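Local coordinates for protein putative dehydrogenase (Pseudomonas fluorescens, PDB 6UUG) that acts as the oxygenase component, MsuC, of a two-component flavin-dependent methanesulfinate monooxygenase in bacterial sulfur assimilation, at residues Ser174-Ser180 and Leu191-Ser197; Phe108-Leu113 and Trp137-Asn141. All coordinates share one frame; numbering follows the deposited sequence.

In the fold
Contact 2 closes before contact 1 opens along the chain, so the two follow one another in series, and their centres lie about 9 Å apart. They meet in one mixed sheet with the strand order 139-142, 176-183, 189-196. Contact 1 is the antiparallel hairpin formed by its central strand and the outer strand 189-196, and contact 2 is where strand 139-142 rests on helix 100-119. The central strand ties them together: Met-176 O lies 2.8 Å from Gly-140 N, a probable hydrogen bond, and Ile-178 packs on Met-112. A helical N-terminal part is thereby joined to the following beta region, an arrangement consistent with the acyl-CoA dehydrogenase-like fold of this flavin-dependent monooxygenase.

Contact 1: residues Ser174-Ser180 and Leu191-Ser197; sequences SQMLIAS and LIAAIPS
Ser-197 and Ser-174 close one end of this strand pair through their hydroxyls: Ser-197 OG donates to Ser-174 OG at 2.7 Å. With OG anti to its carbonyl carbon (chi1 -43°), Ser-197 brings the oxygen beside Ser-174, whose own OG is also bonded to Ala-171 O. The backbone NH of Ser-197 is satisfied by Gln-175 O at 3.1 Å; the bond is straight at hydrogen, 170°, yet the donor stands above the carbonyl plane, 56° out of it. Gln-175 OE1 is engaged elsewhere, by Arg-65 and the NH of Phe-138. Beyond this end the pairing is regular. Leu-177 and Ile-195 exchange two backbone bonds, Leu-177 N to Ile-195 O at 2.9 Å and the reverse, and Ala-179 and Ala-193 do the same. Their alternation with the non-hydrogen-bonded pair Ile-178 and Ala-194 marks antiparallel pairing, and strands 176-183 and 189-196, consecutive in the chain, form a beta hairpin. Three of the four carbonyls, those of Leu-177, Ala-179 and Ala-193, also receive CA-H contacts. On its other edge strand 176-183 bonds to strand 139-142, through Met-176 and Ile-178 with Gly-140. The face carrying Ile-178, Ala-194 and Ile-192 is mostly apolar, with Ser-180 the polar member, its OG held by a weak bond from Asn-144 N. Ile-178 CG2 meets Ile-192 CG2 at 3.5 Å, while CD1 of Ile-178 reaches Ala-194 CB at 4.0 Å. Its bent chain lays Met-176 along the neighbouring backbone, SD against Pro-196 CA at 3.8 Å. Leu-177 points to the opposite face and sets CG 3.3 Å from Ser-197 OG, with CD1 beside Ser-197 CA. Replacing Leu-177 with an alanine would probably leave the Ser-197 hydroxyl without its apolar cover and open a gap beside it.

Contact 2: residues Phe108-Leu113 and Trp137-Asn141; sequences FHHLML and WFWGN
His-109, a helix side chain, accepts a hydrogen bond from the strand backbone: Trp-139 N donates to ND1 at 3.0 Å, with 170° at hydrogen and the donor just 1° out of the imidazole plane. That straight, in-plane approach is possible because CG lies anti to the backbone N (chi1 162°), carrying the ring outward to the strand. The other ring nitrogen, NE2, is bonded to Leu-70 O, so both nitrogens are engaged and the ring's rotation is fixed. Between the two nitrogens, His-109 CE1 lies 3.1 Å from Trp-137 O, a buried carbonyl that has no hydrogen-bond partner. His-109, Phe-138 and Trp-139 form an aromatic cluster of obliquely turned rings. Leu-113 CD2 sits over one face of the Trp-139 indole, a CH-pi contact 3.8 Å from the five-membered ring centroid, while Trp-139 NE1 bonds to Thr-132. Farther along, Met-112 CB packs on Trp-139 CB at 3.7 Å and its bent chain reaches CE to Asn-141; Phe-108 meets Asn-141 CB at its ring edge. The axes of helix 108-113 and strand 139-141 are nearly perpendicular. Accepting at ND1 while NE2 faces a carbonyl implies that His-109 is probably neutral, protonated on NE2.

Contact 1: residues Ser174-Ser180 and Leu191-Ser197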
# COMPACT_ATOMS: atom_id res chain seq x y z
N SER A 174 -17.51 30.27 25.20
CA SER A 174 -16.44 30.01 26.16
C SER A 174 -16.40 31.11 27.20
O SER A 174 -16.93 32.21 26.99
CB SER A 174 -15.08 29.88 25.46
OG SER A 174 -14.58 31.13 25.03
N GLN A 175 -15.79 30.79 28.34
CA GLN A 175 -15.61 31.75 29.41
C GLN A 175 -14.23 32.39 29.40
O GLN A 175 -14.10 33.58 29.74
CB GLN A 175 -15.85 31.08 30.77
CG GLN A 175 -17.32 30.88 31.13
CD GLN A 175 -18.08 30.01 30.15
OE1 GLN A 175 -17.81 28.81 30.03
NE2 GLN A 175 -19.03 30.61 29.44
N MET A 176 -13.21 31.65 29.00
CA MET A 176 -11.85 32.14 28.95
C MET A 176 -11.23 31.75 27.62
O MET A 176 -11.61 30.73 27.02
CB MET A 176 -11.00 31.59 30.11
CG MET A 176 -11.41 32.07 31.50
SD MET A 176 -11.03 33.82 31.78
CE MET A 176 -9.24 33.83 31.68
N LEU A 177 -10.29 32.57 27.16
CA LEU A 177 -9.55 32.34 25.92
C LEU A 177 -8.06 32.44 26.19
O LEU A 177 -7.60 33.24 27.00
CB LEU A 177 -9.88 33.37 24.83
CG LEU A 177 -11.28 33.52 24.27
CD1 LEU A 177 -11.28 34.68 23.30
CD2 LEU A 177 -11.69 32.23 23.57
N ILE A 178 -7.30 31.61 25.48
CA ILE A 178 -5.86 31.78 25.36
C ILE A 178 -5.63 32.48 24.02
O ILE A 178 -5.90 31.90 22.96
CB ILE A 178 -5.12 30.44 25.42
CG1 ILE A 178 -5.42 29.70 26.73
CG2 ILE A 178 -3.63 30.66 25.22
CD1 ILE A 178 -4.60 30.17 27.90
N ALA A 179 -5.13 33.71 24.05
CA ALA A 179 -4.93 34.50 22.84
C ALA A 179 -3.46 34.84 22.68
O ALA A 179 -2.76 35.10 23.66
CB ALA A 179 -5.76 35.80 22.89
N SER A 180 -2.99 34.86 21.44
CA SER A 180 -1.61 35.25 21.16
C SER A 180 -1.57 36.53 20.33
O SER A 180 -2.52 36.87 19.61
CB SER A 180 -0.86 34.14 20.42
OG SER A 180 -1.53 33.77 19.24
N LEU A 191 3.56 36.63 22.16
CA LEU A 191 3.11 36.87 23.53
C LEU A 191 1.76 36.19 23.73
O LEU A 191 0.86 36.35 22.90
CB LEU A 191 3.01 38.38 23.80
CG LEU A 191 2.45 38.80 25.15
CD1 LEU A 191 3.42 38.43 26.25
CD2 LEU A 191 2.16 40.30 25.16
N ILE A 192 1.63 35.43 24.82
CA ILE A 192 0.42 34.66 25.11
C ILE A 192 -0.26 35.24 26.35
O ILE A 192 0.41 35.57 27.33
CB ILE A 192 0.74 33.17 25.34
CG1 ILE A 192 1.79 32.66 24.33
CG2 ILE A 192 -0.53 32.35 25.28
CD1 ILE A 192 1.33 32.66 22.92
N ALA A 193 -1.58 35.34 26.31
CA ALA A 193 -2.35 35.84 27.44
C ALA A 193 -3.60 35.00 27.63
O ALA A 193 -4.13 34.42 26.68
CB ALA A 193 -2.74 37.32 27.25
N ALA A 194 -4.08 34.93 28.88
CA ALA A 194 -5.37 34.32 29.20
C ALA A 194 -6.34 35.42 29.58
O ALA A 194 -6.11 36.15 30.55
CB ALA A 194 -5.23 33.32 30.35
N ILE A 195 -7.43 35.56 28.83
CA ILE A 195 -8.34 36.69 29.03
C ILE A 195 -9.78 36.22 28.89
O ILE A 195 -10.06 35.21 28.22
CB ILE A 195 -8.05 37.85 28.06
CG1 ILE A 195 -8.19 37.39 26.60
CG2 ILE A 195 -6.67 38.44 28.30
CD1 ILE A 195 -7.88 38.50 25.61
N PRO A 196 -10.72 36.91 29.54
CA PRO A 196 -12.13 36.53 29.43
C PRO A 196 -12.62 36.63 28.00
O PRO A 196 -12.28 37.57 27.27
CB PRO A 196 -12.85 37.53 30.34
CG PRO A 196 -11.81 38.03 31.26
CD PRO A 196 -10.53 38.03 30.48
N SER A 197 -13.43 35.65 27.58
CA SER A 197 -13.85 35.59 26.19
C SER A 197 -14.83 36.71 25.84
O SER A 197 -14.95 37.05 24.66
CB SER A 197 -14.48 34.24 25.88
OG SER A 197 -13.71 33.20 26.46

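Contact 2: residues Phe108-Leu113 and Trp137-Asn141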
# COMPACT_ATOMS: atom_id res chain seq x y z
N PHE A 108 -9.17 20.53 23.71
CA PHE A 108 -8.52 21.83 23.67
C PHE A 108 -8.77 22.63 24.94
O PHE A 108 -7.89 23.37 25.38
CB PHE A 108 -8.96 22.61 22.43
CG PHE A 108 -7.96 22.56 21.32
CD1 PHE A 108 -7.28 21.39 21.03
CD2 PHE A 108 -7.70 23.69 20.56
CE1 PHE A 108 -6.35 21.35 20.00
CE2 PHE A 108 -6.77 23.65 19.53
CZ PHE A 108 -6.10 22.47 19.25
N HIS A 109 -9.95 22.48 25.56
CA HIS A 109 -10.17 23.08 26.87
C HIS A 109 -9.07 22.65 27.86
O HIS A 109 -8.44 23.49 28.51
CB HIS A 109 -11.57 22.69 27.37
CG HIS A 109 -11.76 22.85 28.85
ND1 HIS A 109 -12.16 24.04 29.42
CD2 HIS A 109 -11.59 21.98 29.87
CE1 HIS A 109 -12.23 23.89 30.73
NE2 HIS A 109 -11.89 22.66 31.03
N HIS A 110 -8.78 21.35 27.94
CA HIS A 110 -7.76 20.94 28.91
C HIS A 110 -6.36 21.34 28.46
O HIS A 110 -5.48 21.56 29.30
CB HIS A 110 -7.87 19.43 29.17
CG HIS A 110 -9.12 19.07 29.92
ND1 HIS A 110 -9.29 19.37 31.26
CD2 HIS A 110 -10.29 18.51 29.52
CE1 HIS A 110 -10.48 18.99 31.65
NE2 HIS A 110 -11.12 18.47 30.61
N LEU A 111 -6.14 21.45 27.15
CA LEU A 111 -4.88 22.01 26.65
C LEU A 111 -4.71 23.47 27.07
O LEU A 111 -3.60 23.91 27.39
CB LEU A 111 -4.80 21.88 25.13
CG LEU A 111 -3.58 22.51 24.46
CD1 LEU A 111 -2.30 21.79 24.85
CD2 LEU A 111 -3.74 22.48 22.93
N MET A 112 -5.80 24.26 27.06
CA MET A 112 -5.70 25.65 27.50
C MET A 112 -5.33 25.72 28.98
O MET A 112 -4.50 26.55 29.38
CB MET A 112 -7.01 26.40 27.26
CG MET A 112 -7.45 26.48 25.80
SD MET A 112 -6.17 27.00 24.64
CE MET A 112 -5.98 25.53 23.63
N LEU A 113 -5.92 24.85 29.80
CA LEU A 113 -5.53 24.80 31.21
C LEU A 113 -4.07 24.40 31.37
O LEU A 113 -3.35 24.96 32.20
CB LEU A 113 -6.44 23.83 31.96
CG LEU A 113 -7.89 24.26 32.15
CD1 LEU A 113 -8.65 23.14 32.85
CD2 LEU A 113 -7.93 25.54 32.99
N TRP A 137 -15.95 26.86 34.12
CA TRP A 137 -15.56 27.68 32.98
C TRP A 137 -15.08 26.80 31.83
O TRP A 137 -14.29 25.88 32.03
CB TRP A 137 -14.42 28.62 33.37
CG TRP A 137 -14.78 29.78 34.25
CD1 TRP A 137 -16.02 30.16 34.66
CD2 TRP A 137 -13.85 30.71 34.81
NE1 TRP A 137 -15.92 31.29 35.46
CE2 TRP A 137 -14.60 31.64 35.56
CE3 TRP A 137 -12.46 30.84 34.75
CZ2 TRP A 137 -14.00 32.69 36.25
CZ3 TRP A 137 -11.87 31.89 35.44
CH2 TRP A 137 -12.64 32.80 36.17
N PHE A 138 -15.55 27.10 30.62
CA PHE A 138 -15.12 26.44 29.39
C PHE A 138 -14.06 27.32 28.74
O PHE A 138 -14.32 28.49 28.45
CB PHE A 138 -16.32 26.23 28.46
CG PHE A 138 -16.32 24.92 27.68
CD1 PHE A 138 -15.20 24.51 26.96
CD2 PHE A 138 -17.45 24.11 27.66
CE1 PHE A 138 -15.21 23.31 26.24
CE2 PHE A 138 -17.48 22.91 26.95
CZ PHE A 138 -16.35 22.51 26.23
N TRP A 139 -12.85 26.78 28.54
CA TRP A 139 -11.73 27.53 27.97
C TRP A 139 -11.63 27.26 26.48
O TRP A 139 -11.68 26.10 26.05
CB TRP A 139 -10.41 27.13 28.65
CG TRP A 139 -10.24 27.67 30.04
CD1 TRP A 139 -11.00 27.37 31.13
CD2 TRP A 139 -9.23 28.58 30.49
NE1 TRP A 139 -10.53 28.05 32.24
CE2 TRP A 139 -9.44 28.80 31.87
CE3 TRP A 139 -8.17 29.25 29.86
CZ2 TRP A 139 -8.63 29.64 32.63
CZ3 TRP A 139 -7.36 30.09 30.62
CH2 TRP A 139 -7.60 30.28 31.99
N GLY A 140 -11.45 28.33 25.69
CA GLY A 140 -11.36 28.23 24.25
C GLY A 140 -10.00 28.69 23.73
O GLY A 140 -9.16 29.21 24.48
N ASN A 141 -9.79 28.47 22.44
CA ASN A 141 -8.49 28.69 21.81
C ASN A 141 -8.54 29.90 20.89
O ASN A 141 -9.45 30.04 20.07
CB ASN A 141 -8.06 27.48 20.98
CG ASN A 141 -6.81 27.75 20.17
OD1 ASN A 141 -5.75 28.01 20.73
ND2 ASN A 141 -6.93 27.68 18.85